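Local coordinates for beta-lactamase-like protein (Koribacter versatilis, PDB 6B9V) that probably hydrolyses diphosphate bonds, including those of reactive FAD photoproducts, as a metallo-beta-lactamase-fold diphosphatase of the PhnP family, at residues V18-C23 with I232-P237; D32-R37 with L236-T241. All coordinates share one frame; numbering follows the deposited sequence.

Overall arrangement
Two contacts join the long loop between strands 2-9 and 41-46 to the chain that follows strand 226-230, about 200 residues later. Followed from the N terminus, the loop supplies residues 18-23 to contact 1 and then residues 32-37 to contact 2; their partners, 232-237 and 236-241, come in the same order and share Leu236 and Pro237. The two closures therefore cross rather than nest. Contact 1 is bridged by zinc, contact 2 by hydrogen bonds and ring packing, and their centres lie about 9 Å apart. Val18 O and Arg37 N, 2.7 Å apart and probably hydrogen-bonded, link the two contacts within the loop before strand 41-46, while the far partners lead into helix 238-244.

Contact 1: residues V18-C23 with I232-P237; sequences VPTIGC and ISHDLP. With ZN (zinc ion), chain F.
Val18 lays its two methyl groups over the backbone of residues 232-234, with CG2 3.3 Å from Ile232 O and CG1 reaching the CB of His234. Beyond this patch the contact is a zinc site of three cysteines and one histidine, built on the metallo-beta-lactamase fold and separate from the two manganese ions. Cys23 SG binds the zinc at 2.3 Å and His234 ND1 at 2.0 Å; Cys25 and Cys28, farther along the same loop as Cys23, complete the four ligands. The metal thus ties two distant parts of the chain together where neither segment has regular secondary structure.

A type II turn from Thr20 to Cys23, closed by the bond from Cys23 N to Thr20 O, brings the cysteine round, and its SG, anti to the backbone N (chi1 -176°), lies in the plane of the imidazole at its edge. His234 is the second residue of a type I turn that runs from Ser233 to Leu236. The serine that opens this turn accepts from Asp235 N in an ST turn and also bonds to Leu201 O, which ties the turn to a neighbouring loop.

Thr20 approaches the imidazole differently from the sulfur: OG1 sits over the centre of one face, 4.1 Å above the plane. The same hydroxyl is linked to the histidine backbone through one water, which lies 3.0 Å from Thr20 OG1 and accepts from His234 N.

Contact 2: residues D32-R37 with L236-T241; sequences DPHDRR and LPHEET
The His238 ring carries His34 CB over one face, 3.5 Å from its centroid in a CH-pi contact, and Arg37 NH2 at its edge. The His34 ring turns its own edge to that face, an offset edge-to-face pair with planes 77° apart, and also stacks with His253. One face of the Arg37 guanidinium lies against His34 O, while water 3 sits at the edge. Arg37 NH2 donates to His238 ND1 at 2.9 Å, close to the imidazole plane; the chain extended from CG to NE spans the distance, and NH1 is held by Ser12 and Ala252.

In the metallo-beta-lactamase fold this joins a 3-10 turn of the loop before strand 41-46 to the start of helix 238-244, where Pro237 is the N-cap residue. Asp35 OD1 offers its syn lone pair to His238 N, 2.9 Å away, and its OD2 bonds Ser30. Water 3 links Asp35 OD1, Arg37 NE and Leu236 O. Asp32 OD1 closes an Asx turn onto His34 N. Asp32 OD2 lies 4.4 Å from Glu239 OE1, a proximity of like charges. Water 2 donates to Asp32 OD2 and Asp35 OD2, which may stabilise their charge, and accepts from Glu239 N.

Contact 1: residues V18-C23 with I232-P237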
# COMPACT_ATOMS: atom_id res chain seq x y z
N VAL A 18 2.62 2.39 -12.48
CA VAL A 18 2.53 1.79 -13.82
C VAL A 18 2.72 0.28 -13.64
O VAL A 18 3.71 -0.16 -13.05
CB VAL A 18 3.59 2.36 -14.80
CG1 VAL A 18 3.27 1.94 -16.24
CG2 VAL A 18 3.63 3.89 -14.70
N PRO A 19 1.76 -0.52 -14.12
CA PRO A 19 0.54 -0.18 -14.86
C PRO A 19 -0.52 0.50 -14.02
O PRO A 19 -0.46 0.46 -12.80
CB PRO A 19 0.00 -1.55 -15.32
CG PRO A 19 1.04 -2.54 -14.96
CD PRO A 19 1.89 -1.97 -13.90
N THR A 20 -1.49 1.10 -14.69
CA THR A 20 -2.71 1.61 -14.07
C THR A 20 -3.73 0.48 -14.04
O THR A 20 -3.96 -0.16 -15.06
CB THR A 20 -3.28 2.82 -14.86
OG1 THR A 20 -2.38 3.93 -14.77
CG2 THR A 20 -4.65 3.22 -14.34
N ILE A 21 -4.35 0.23 -12.88
CA ILE A 21 -5.38 -0.81 -12.78
C ILE A 21 -6.45 -0.64 -13.86
O ILE A 21 -6.95 0.47 -14.05
CB ILE A 21 -6.08 -0.80 -11.40
CG1 ILE A 21 -5.07 -0.95 -10.28
CG2 ILE A 21 -7.07 -1.96 -11.32
CD1 ILE A 21 -5.72 -1.01 -8.90
N GLY A 22 -6.75 -1.72 -14.57
CA GLY A 22 -7.83 -1.75 -15.53
C GLY A 22 -7.44 -1.33 -16.94
O GLY A 22 -8.23 -1.49 -17.88
N CYS A 23 -6.22 -0.80 -17.09
CA CYS A 23 -5.78 -0.24 -18.37
C CYS A 23 -5.05 -1.29 -19.20
O CYS A 23 -4.17 -1.99 -18.70
CB CYS A 23 -4.86 0.97 -18.14
SG CYS A 23 -4.35 1.81 -19.68
N ILE A 232 6.78 8.92 -13.20
CA ILE A 232 6.46 8.64 -14.60
C ILE A 232 5.13 7.89 -14.75
O ILE A 232 4.89 6.92 -14.03
CB ILE A 232 7.58 7.80 -15.24
CG1 ILE A 232 8.90 8.60 -15.24
CG2 ILE A 232 7.19 7.35 -16.65
CD1 ILE A 232 10.12 7.70 -15.31
N SER A 233 4.30 8.32 -15.70
CA SER A 233 3.00 7.70 -15.97
C SER A 233 3.05 6.72 -17.15
O SER A 233 4.08 6.61 -17.83
CB SER A 233 1.94 8.78 -16.26
OG SER A 233 2.08 9.25 -17.59
N HIS A 234 1.95 6.02 -17.42
CA HIS A 234 1.93 5.09 -18.55
C HIS A 234 2.01 5.77 -19.91
O HIS A 234 2.08 5.12 -20.96
CB HIS A 234 0.69 4.15 -18.46
CG HIS A 234 -0.64 4.84 -18.53
ND1 HIS A 234 -1.82 4.21 -18.88
CD2 HIS A 234 -0.96 6.15 -18.35
CE1 HIS A 234 -2.81 5.08 -18.87
NE2 HIS A 234 -2.32 6.27 -18.56
N ASP A 235 2.04 7.10 -19.91
CA ASP A 235 2.21 7.85 -21.15
C ASP A 235 3.61 7.70 -21.74
O ASP A 235 3.81 7.98 -22.91
CB ASP A 235 1.93 9.34 -20.90
CG ASP A 235 1.59 10.09 -22.18
OD1 ASP A 235 0.68 9.63 -22.90
OD2 ASP A 235 2.24 11.13 -22.47
N LEU A 236 4.58 7.28 -20.91
CA LEU A 236 5.98 7.24 -21.33
C LEU A 236 6.58 5.83 -21.31
O LEU A 236 6.90 5.31 -20.24
CB LEU A 236 6.82 8.16 -20.43
CG LEU A 236 6.39 9.63 -20.31
CD1 LEU A 236 7.22 10.39 -19.27
CD2 LEU A 236 6.53 10.30 -21.65
N PRO A 237 6.75 5.22 -22.50
CA PRO A 237 7.39 3.89 -22.62
C PRO A 237 8.85 3.99 -22.21
O PRO A 237 9.52 4.93 -22.63
CB PRO A 237 7.26 3.56 -24.11
CG PRO A 237 6.25 4.54 -24.66
CD PRO A 237 6.37 5.76 -23.81
ZN ZN F . -2.08 2.27 -19.47
O HOH W 1 0.20 5.33 -15.07

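Contact 2: residues D32-R37 with L236-T241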
# COMPACT_ATOMS: atom_id res chain seq x y z
N ASP A 32 8.47 -5.27 -20.36
CA ASP A 32 9.74 -4.68 -19.94
C ASP A 32 9.66 -4.40 -18.44
O ASP A 32 8.80 -3.64 -18.00
CB ASP A 32 10.01 -3.40 -20.75
CG ASP A 32 11.40 -2.78 -20.47
OD1 ASP A 32 12.06 -3.13 -19.46
OD2 ASP A 32 11.81 -1.91 -21.27
N PRO A 33 10.55 -5.03 -17.65
CA PRO A 33 10.52 -4.81 -16.20
C PRO A 33 10.57 -3.34 -15.79
O PRO A 33 9.97 -2.96 -14.77
CB PRO A 33 11.78 -5.55 -15.72
CG PRO A 33 12.03 -6.58 -16.76
CD PRO A 33 11.58 -5.99 -18.06
N HIS A 34 11.24 -2.50 -16.57
CA HIS A 34 11.36 -1.09 -16.19
C HIS A 34 10.06 -0.32 -16.45
O HIS A 34 9.91 0.81 -16.01
CB HIS A 34 12.53 -0.42 -16.92
CG HIS A 34 13.89 -0.87 -16.43
ND1 HIS A 34 14.05 -1.67 -15.34
CD2 HIS A 34 15.13 -0.62 -16.92
CE1 HIS A 34 15.34 -1.91 -15.15
NE2 HIS A 34 16.01 -1.28 -16.10
N ASP A 35 9.12 -0.93 -17.16
CA ASP A 35 7.80 -0.32 -17.32
C ASP A 35 6.88 -0.64 -16.14
O ASP A 35 5.74 -0.19 -16.10
CB ASP A 35 7.14 -0.78 -18.64
CG ASP A 35 7.63 0.02 -19.85
OD1 ASP A 35 7.87 1.23 -19.71
OD2 ASP A 35 7.75 -0.57 -20.94
N ARG A 36 7.37 -1.45 -15.19
CA ARG A 36 6.67 -1.66 -13.93
C ARG A 36 7.21 -0.68 -12.92
O ARG A 36 8.41 -0.70 -12.62
CB ARG A 36 6.84 -3.10 -13.42
CG ARG A 36 6.13 -3.38 -12.09
CD ARG A 36 6.49 -4.80 -11.57
NE ARG A 36 5.67 -5.26 -10.44
CZ ARG A 36 5.86 -4.89 -9.17
NH1 ARG A 36 6.84 -4.04 -8.88
NH2 ARG A 36 5.09 -5.35 -8.20
N ARG A 37 6.33 0.17 -12.41
CA ARG A 37 6.77 1.27 -11.55
C ARG A 37 5.90 1.42 -10.30
O ARG A 37 4.70 1.69 -10.41
CB ARG A 37 6.75 2.59 -12.35
CG ARG A 37 7.47 2.54 -13.71
CD ARG A 37 7.53 3.99 -14.28
NE ARG A 37 8.10 4.04 -15.61
CZ ARG A 37 9.41 4.11 -15.89
NH1 ARG A 37 10.31 4.12 -14.91
NH2 ARG A 37 9.81 4.17 -17.15
N LEU A 236 4.58 7.28 -20.91
CA LEU A 236 5.98 7.24 -21.33
C LEU A 236 6.58 5.83 -21.31
O LEU A 236 6.90 5.31 -20.24
CB LEU A 236 6.82 8.16 -20.43
CG LEU A 236 6.39 9.63 -20.31
CD1 LEU A 236 7.22 10.39 -19.27
CD2 LEU A 236 6.53 10.30 -21.65
N PRO A 237 6.75 5.22 -22.50
CA PRO A 237 7.39 3.89 -22.62
C PRO A 237 8.85 3.99 -22.21
O PRO A 237 9.52 4.93 -22.63
CB PRO A 237 7.26 3.56 -24.11
CG PRO A 237 6.25 4.54 -24.66
CD PRO A 237 6.37 5.76 -23.81
N HIS A 238 9.37 3.05 -21.42
CA HIS A 238 10.69 3.26 -20.83
C HIS A 238 11.81 3.31 -21.88
O HIS A 238 12.49 4.33 -22.04
CB HIS A 238 11.00 2.19 -19.78
CG HIS A 238 12.30 2.43 -19.07
ND1 HIS A 238 12.43 3.31 -18.02
CD2 HIS A 238 13.54 1.91 -19.28
CE1 HIS A 238 13.69 3.34 -17.62
NE2 HIS A 238 14.38 2.48 -18.35
N GLU A 239 11.98 2.22 -22.61
CA GLU A 239 13.12 2.08 -23.49
C GLU A 239 12.99 3.01 -24.69
O GLU A 239 13.97 3.64 -25.11
CB GLU A 239 13.28 0.62 -23.94
CG GLU A 239 14.65 0.27 -24.52
CD GLU A 239 15.78 0.40 -23.51
OE1 GLU A 239 15.52 0.33 -22.28
OE2 GLU A 239 16.94 0.58 -23.94
N GLU A 240 11.78 3.13 -25.22
CA GLU A 240 11.59 3.95 -26.41
C GLU A 240 11.87 5.42 -26.09
O GLU A 240 12.43 6.13 -26.93
CB GLU A 240 10.17 3.78 -26.97
CG GLU A 240 10.07 4.22 -28.42
CD GLU A 240 8.74 3.86 -29.05
OE1 GLU A 240 7.96 3.07 -28.46
OE2 GLU A 240 8.49 4.37 -30.17
N THR A 241 11.49 5.85 -24.89
CA THR A 241 11.74 7.23 -24.46
C THR A 241 13.21 7.43 -24.21
O THR A 241 13.77 8.45 -24.61
CB THR A 241 10.95 7.59 -23.17
OG1 THR A 241 9.55 7.47 -23.40
CG2 THR A 241 11.25 9.03 -22.74
O HOH W 2 10.05 -0.24 -22.36
O HOH W 3 7.13 3.53 -18.26